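Local atomic coordinates of 5-carboxymethyl-2-hydroxymuconate delta-isomerase (Mycobacterium smegmatis, PDB entry 4PFZ), a protein that probably acts as a metal-binding isomerase or acetylpyruvate hydrolase of the fumarylacetoacetate hydrolase family. Residues B[83-88]-B[153-158]; B[204-209]-B[222-227]. One frame throughout, in Å; residues are numbered along the deposited sequence. Where two conformers were deposited one is given.

Interaction 1: B[83-88]-B[153-158]; sequences VIFLKP and GQWMRA
Phe85 and Trp155 meet in an offset edge-to-face (T-shaped) pair, the tight half of this contact. The six-membered ring of the indole turns its edge to a face of the phenyl ring, with the planes at 81° and the ring centroids 5.4 Å apart. Trp155 CE3 makes the closest touch, 3.7 Å from Phe85 CE1, and its neighbour CZ3 follows at 3.8 Å from the same CE1. The indole therefore presents two adjacent edge carbons to the CD1–CE1 side of the phenyl ring rather than to its middle. On the strand, Phe85 has CG between its backbone N and carbonyl carbon (chi1 57°), a placement that carries the ring across to Trp155.

One residue further along each segment the fit is looser. Met156 CG lies 3.9 Å from Leu86 O, and the two backbones are joined there through a water. It donates to Leu86 O at 3.0 Å and to Met156 O at 2.8 Å, so both carbonyls gain a polar partner although the chains do not bond directly. The tight pair is not wholly enclosed either: Trp155 remains partly exposed, and so does Val83 at the start of the strand segment.

The second subunit borders the contact. Trp155 N bonds to Gln154 OE1 of the second subunit, and Met156 of that subunit packs on Ile84 and Leu86. Within the chain, strand 84-87 pairs antiparallel with strand 60-63. The aromatic pair thus packs the loop before the short helix 156-159 against a strand of the fumarylacetoacetate hydrolase domain, at its subunit interface.

Interaction 2: B[204-209]-B[222-227]; sequences GRLVEW and ILTGTP
Leu206 reaches from its helix to Thr224, while Val207, next along, meets Ile222: a helix laid against a strand and the turn that follows it, within the mixed beta structure of the fumarylacetoacetate hydrolase fold. Both pairs of side chains cross at about a right angle, and all four residues are buried.

Leu206 can be followed outward atom by atom. Its CB is still some way off, 4.6 Å from Ile222 CG2, and CG, anti to the carbonyl carbon (chi1 -74°), makes no close contact with segment 222-227. The branch CD1 does the touching, at 3.7 Å from Thr224 CB and equally 3.7 Å from Thr224 CG2, so that one methyl bears on the apolar side of the threonine. The other methyl, CD2, turns away from Thr224 and stays 5.5 Å from Ile222 CG2. The hydroxyl of Thr224 points elsewhere: OG1 is hydrogen-bonded to Leu114 O on strand 108-118, so the side chain offers that strand its polar atom and the helix its methyl side. Thr224 O is bonded to Asn66 ND2, and Asn66 is itself touched by Leu206.

The second pair is slacker. Ile222 sends its long branch toward the helix, while Val207 also packs on Ala130 and Ile134. Across the contact, the last apolar touch is between methyl carbons alone, Val207 CG2 and Ile222 CD1, at 4.1 Å.

Their centres 15 Å apart, the two interactions illustrate how one domain can be tied together in series: 83-88 with 153-158 is complete before 204-209 with 222-227 begins. Strand 60-63 joins them, pairing antiparallel with 84-87 and parallel with 221-223. Side chains meet as well, for Ile84 CG2 lies 3.8 Å from Trp209 CD1, and Lys87 CD lies 4.1 Å from Leu223 CD1. Interaction 2 packs helix 203-213 on the beta structure, whereas interaction 1 lies along the dimer interface. Trp209 connects these settings, packing also on Arg157 of the second subunit, so helix 203-213, which carries interaction 2, also touches the dimer partner.

Interaction 1: B[83-88]-B[153-158]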
loop_
_atom_site.group_PDB
_atom_site.type_symbol
_atom_site.label_atom_id
_atom_site.label_comp_id
_atom_site.label_asym_id
_atom_site.label_seq_id
_atom_site.Cartn_x
_atom_site.Cartn_y
_atom_site.Cartn_z
ATOM N N VAL B 83 -11.462 -3.256 -11.494
ATOM C CA VAL B 83 -11.463 -3.140 -10.047
ATOM C C VAL B 83 -10.020 -3.309 -9.582
ATOM O O VAL B 83 -9.419 -4.375 -9.757
ATOM C CB VAL B 83 -12.388 -4.187 -9.376
ATOM C CG1 VAL B 83 -12.238 -4.144 -7.856
ATOM C CG2 VAL B 83 -13.833 -3.945 -9.770
ATOM N N ILE B 84 -9.443 -2.251 -9.028
ATOM C CA ILE B 84 -8.058 -2.333 -8.577
ATOM C C ILE B 84 -7.978 -2.375 -7.051
ATOM O O ILE B 84 -8.907 -1.957 -6.358
ATOM C CB ILE B 84 -7.203 -1.162 -9.131
ATOM C CG1 ILE B 84 -7.800 0.186 -8.739
ATOM C CG2 ILE B 84 -7.058 -1.280 -10.658
ATOM C CD1 ILE B 84 -6.897 1.370 -9.039
ATOM N N PHE B 85 -6.887 -2.928 -6.536
ATOM C CA PHE B 85 -6.646 -2.988 -5.093
ATOM C C PHE B 85 -5.134 -2.978 -4.805
ATOM O O PHE B 85 -4.319 -2.925 -5.725
ATOM C CB PHE B 85 -7.314 -4.230 -4.467
ATOM C CG PHE B 85 -6.871 -5.545 -5.083
ATOM C CD1 PHE B 85 -7.487 -6.039 -6.214
ATOM C CD2 PHE B 85 -5.842 -6.278 -4.519
ATOM C CE1 PHE B 85 -7.085 -7.246 -6.788
ATOM C CE2 PHE B 85 -5.432 -7.479 -5.090
ATOM C CZ PHE B 85 -6.059 -7.964 -6.218
ATOM N N LEU B 86 -4.769 -3.001 -3.525
ATOM C CA LEU B 86 -3.372 -2.878 -3.112
ATOM C C LEU B 86 -2.899 -4.134 -2.379
ATOM O O LEU B 86 -3.659 -4.736 -1.631
ATOM C CB LEU B 86 -3.182 -1.659 -2.190
ATOM C CG LEU B 86 -3.277 -0.292 -2.856
ATOM C CD1 LEU B 86 -3.321 0.802 -1.793
ATOM C CD2 LEU B 86 -2.098 -0.078 -3.815
ATOM N N LYS B 87 -1.649 -4.515 -2.614
ATOM C CA LYS B 87 -0.950 -5.494 -1.774
ATOM C C LYS B 87 0.175 -4.726 -1.102
ATOM O O LYS B 87 0.793 -3.873 -1.730
ATOM C CB LYS B 87 -0.432 -6.675 -2.606
ATOM C CG LYS B 87 -1.539 -7.531 -3.213
ATOM C CD LYS B 87 -1.008 -8.561 -4.244
ATOM C CE LYS B 87 -0.107 -9.645 -3.639
ATOM N NZ LYS B 87 -0.869 -10.818 -3.093
ATOM N N PRO B 88 0.398 -4.953 0.206
ATOM C CA PRO B 88 1.491 -4.234 0.856
ATOM C C PRO B 88 2.850 -4.666 0.353
ATOM O O PRO B 88 3.023 -5.833 0.036
ATOM C CB PRO B 88 1.328 -4.608 2.335
ATOM C CG PRO B 88 0.734 -5.999 2.299
ATOM C CD PRO B 88 -0.174 -6.007 1.068
ATOM N N GLY B 153 -14.753 -9.648 2.755
ATOM C CA GLY B 153 -15.287 -8.804 1.695
ATOM C C GLY B 153 -14.170 -8.058 0.974
ATOM O O GLY B 153 -13.962 -8.237 -0.231
ATOM N N GLN B 154 -13.449 -7.216 1.711
ATOM C CA GLN B 154 -12.218 -6.609 1.218
ATOM C C GLN B 154 -11.157 -7.702 1.073
ATOM O O GLN B 154 -11.005 -8.538 1.962
ATOM C CB GLN B 154 -11.717 -5.513 2.159
ATOM C CG GLN B 154 -12.703 -4.381 2.348
ATOM C CD GLN B 154 -13.131 -3.783 1.022
ATOM O OE1 GLN B 154 -12.351 -3.100 0.366
ATOM N NE2 GLN B 154 -14.377 -4.030 0.628
ATOM N N TRP B 155 -10.428 -7.687 -0.036
ATOM C CA TRP B 155 -9.476 -8.760 -0.350
ATOM C C TRP B 155 -8.082 -8.532 0.218
ATOM O O TRP B 155 -7.215 -9.407 0.112
ATOM C CB TRP B 155 -9.352 -8.924 -1.859
ATOM C CG TRP B 155 -10.652 -9.136 -2.573
ATOM C CD1 TRP B 155 -11.819 -9.596 -2.047
ATOM C CD2 TRP B 155 -10.906 -8.882 -3.955
ATOM N NE1 TRP B 155 -12.791 -9.647 -3.022
ATOM C CE2 TRP B 155 -12.250 -9.212 -4.203
ATOM C CE3 TRP B 155 -10.125 -8.396 -5.007
ATOM C CZ2 TRP B 155 -12.831 -9.073 -5.457
ATOM C CZ3 TRP B 155 -10.704 -8.259 -6.251
ATOM C CH2 TRP B 155 -12.044 -8.598 -6.465
ATOM N N MET B 156 -7.862 -7.359 0.803
ATOM C CA MET B 156 -6.526 -6.943 1.213
ATOM C C MET B 156 -5.864 -7.964 2.159
ATOM O O MET B 156 -4.747 -8.391 1.892
ATOM C CB MET B 156 -6.567 -5.560 1.885
ATOM C CG MET B 156 -5.187 -4.896 2.006
ATOM S SD MET B 156 -4.176 -5.524 3.373
ATOM C CE MET B 156 -4.875 -4.610 4.734
ATOM N N ARG B 157 -6.528 -8.333 3.255
ATOM C CA ARG B 157 -5.916 -9.269 4.216
ATOM C C ARG B 157 -5.541 -10.563 3.516
ATOM O O ARG B 157 -4.402 -11.051 3.642
ATOM C CB ARG B 157 -6.833 -9.581 5.405
ATOM C CG ARG B 157 -6.238 -10.665 6.301
ATOM C CD ARG B 157 -6.951 -10.783 7.648
ATOM N NE ARG B 157 -8.300 -11.331 7.534
ATOM C CZ ARG B 157 -8.671 -12.517 8.005
ATOM N NH1 ARG B 157 -9.928 -12.924 7.862
ATOM N NH2 ARG B 157 -7.789 -13.297 8.616
ATOM N N ALA B 158 -6.489 -11.097 2.759
ATOM C CA ALA B 158 -6.290 -12.366 2.059
ATOM C C ALA B 158 -5.054 -12.347 1.164
ATOM O O ALA B 158 -4.437 -13.392 0.942
ATOM C CB ALA B 158 -7.497 -12.699 1.246
HETATM O O HOH W 1 -3.143 -7.270 -0.046
#

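Interaction 2: B[204-209]-B[222-227]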
loop_
_atom_site.group_PDB
_atom_site.type_symbol
_atom_site.label_atom_id
_atom_site.label_comp_id
_atom_site.label_asym_id
_atom_site.label_seq_id
_atom_site.Cartn_x
_atom_site.Cartn_y
_atom_site.Cartn_z
ATOM N N GLY B 204 -2.136 -0.543 -21.227
ATOM C CA GLY B 204 -2.332 0.893 -21.244
ATOM C C GLY B 204 -3.574 1.327 -20.499
ATOM O O GLY B 204 -3.555 2.354 -19.815
ATOM N N ARG B 205 -4.647 0.547 -20.623
ATOM C CA ARG B 205 -5.893 0.837 -19.916
ATOM C C ARG B 205 -5.681 0.735 -18.416
ATOM O O ARG B 205 -6.180 1.559 -17.655
ATOM C CB ARG B 205 -7.009 -0.118 -20.348
ATOM C CG ARG B 205 -8.301 0.012 -19.532
ATOM C CD ARG B 205 -8.826 1.445 -19.551
ATOM N NE ARG B 205 -10.212 1.537 -19.098
ATOM C CZ ARG B 205 -10.784 2.658 -18.670
ATOM N NH1 ARG B 205 -10.087 3.787 -18.620
ATOM N NH2 ARG B 205 -12.054 2.650 -18.279
ATOM N N LEU B 206 -4.930 -0.272 -17.988
ATOM C CA LEU B 206 -4.673 -0.449 -16.562
ATOM C C LEU B 206 -3.853 0.706 -15.995
ATOM O O LEU B 206 -4.138 1.195 -14.903
ATOM C CB LEU B 206 -3.962 -1.783 -16.298
ATOM C CG LEU B 206 -4.839 -3.032 -16.427
ATOM C CD1 LEU B 206 -4.022 -4.310 -16.229
ATOM C CD2 LEU B 206 -6.003 -2.990 -15.443
ATOM N N VAL B 207 -2.835 1.135 -16.733
ATOM C CA VAL B 207 -1.999 2.254 -16.305
ATOM C C VAL B 207 -2.799 3.555 -16.328
ATOM O O VAL B 207 -2.655 4.403 -15.449
ATOM C CB VAL B 207 -0.741 2.395 -17.197
ATOM C CG1 VAL B 207 0.047 3.635 -16.817
ATOM C CG2 VAL B 207 0.132 1.158 -17.049
ATOM N N GLU B 208 -3.640 3.706 -17.342
ATOM C CA GLU B 208 -4.553 4.849 -17.398
ATOM C C GLU B 208 -5.519 4.877 -16.203
ATOM O O GLU B 208 -5.689 5.909 -15.561
ATOM C CB GLU B 208 -5.338 4.829 -18.701
ATOM C CG GLU B 208 -6.349 5.953 -18.827
ATOM C CD GLU B 208 -7.184 5.812 -20.078
ATOM O OE1 GLU B 208 -6.864 6.496 -21.075
ATOM O OE2 GLU B 208 -8.143 5.007 -20.068
ATOM N N TRP B 209 -6.155 3.746 -15.920
ATOM C CA TRP B 209 -7.113 3.657 -14.820
ATOM C C TRP B 209 -6.443 3.929 -13.482
ATOM O O TRP B 209 -6.977 4.660 -12.643
ATOM C CB TRP B 209 -7.780 2.278 -14.796
ATOM C CG TRP B 209 -8.874 2.144 -13.767
ATOM C CD1 TRP B 209 -8.776 1.568 -12.528
ATOM C CD2 TRP B 209 -10.227 2.597 -13.891
ATOM N NE1 TRP B 209 -9.989 1.631 -11.881
ATOM C CE2 TRP B 209 -10.896 2.254 -12.700
ATOM C CE3 TRP B 209 -10.939 3.252 -14.899
ATOM C CZ2 TRP B 209 -12.244 2.560 -12.483
ATOM C CZ3 TRP B 209 -12.277 3.550 -14.682
ATOM C CH2 TRP B 209 -12.913 3.205 -13.484
ATOM N N ILE B 222 2.206 -2.957 -11.021
ATOM C CA ILE B 222 0.812 -3.210 -11.327
ATOM C C ILE B 222 0.692 -4.654 -11.824
ATOM O O ILE B 222 1.209 -4.989 -12.892
ATOM C CB ILE B 222 0.266 -2.251 -12.418
ATOM C CG1 ILE B 222 0.369 -0.776 -11.972
ATOM C CG2 ILE B 222 -1.165 -2.655 -12.800
ATOM C CD1 ILE B 222 -0.045 0.257 -13.075
ATOM N N LEU B 223 0.023 -5.501 -11.056
ATOM C CA LEU B 223 -0.228 -6.870 -11.492
ATOM C C LEU B 223 -1.451 -6.854 -12.383
ATOM O O LEU B 223 -2.470 -6.268 -12.007
ATOM C CB LEU B 223 -0.444 -7.799 -10.298
ATOM C CG LEU B 223 0.681 -7.875 -9.268
ATOM C CD1 LEU B 223 0.315 -8.844 -8.151
ATOM C CD2 LEU B 223 1.964 -8.288 -9.968
ATOM N N THR B 224 -1.357 -7.493 -13.553
ATOM C CA THR B 224 -2.366 -7.304 -14.593
ATOM C C THR B 224 -3.458 -8.361 -14.595
ATOM O O THR B 224 -4.293 -8.404 -15.488
ATOM C CB THR B 224 -1.713 -7.227 -16.002
ATOM O OG1 THR B 224 -1.003 -8.436 -16.307
ATOM C CG2 THR B 224 -0.728 -6.077 -16.022
ATOM N N GLY B 225 -3.481 -9.195 -13.572
ATOM C CA GLY B 225 -4.594 -10.101 -13.415
ATOM C C GLY B 225 -4.183 -11.513 -13.737
ATOM O O GLY B 225 -3.080 -11.754 -14.218
ATOM N N THR B 226 -5.074 -12.452 -13.466
ATOM C CA THR B 226 -4.752 -13.849 -13.654
ATOM C C THR B 226 -5.886 -14.550 -14.402
ATOM O O THR B 226 -7.056 -14.202 -14.251
ATOM C CB THR B 226 -4.461 -14.515 -12.286
ATOM O OG1 THR B 226 -3.727 -15.730 -12.474
ATOM C CG2 THR B 226 -5.754 -14.776 -11.494
ATOM N N PRO B 227 -5.532 -15.494 -15.282
ATOM C CA PRO B 227 -6.569 -16.217 -16.022
ATOM C C PRO B 227 -7.164 -17.330 -15.176
ATOM O O PRO B 227 -6.842 -17.426 -13.994
ATOM C CB PRO B 227 -5.818 -16.779 -17.229
ATOM C CG PRO B 227 -4.409 -16.911 -16.762
ATOM C CD PRO B 227 -4.177 -15.796 -15.771
#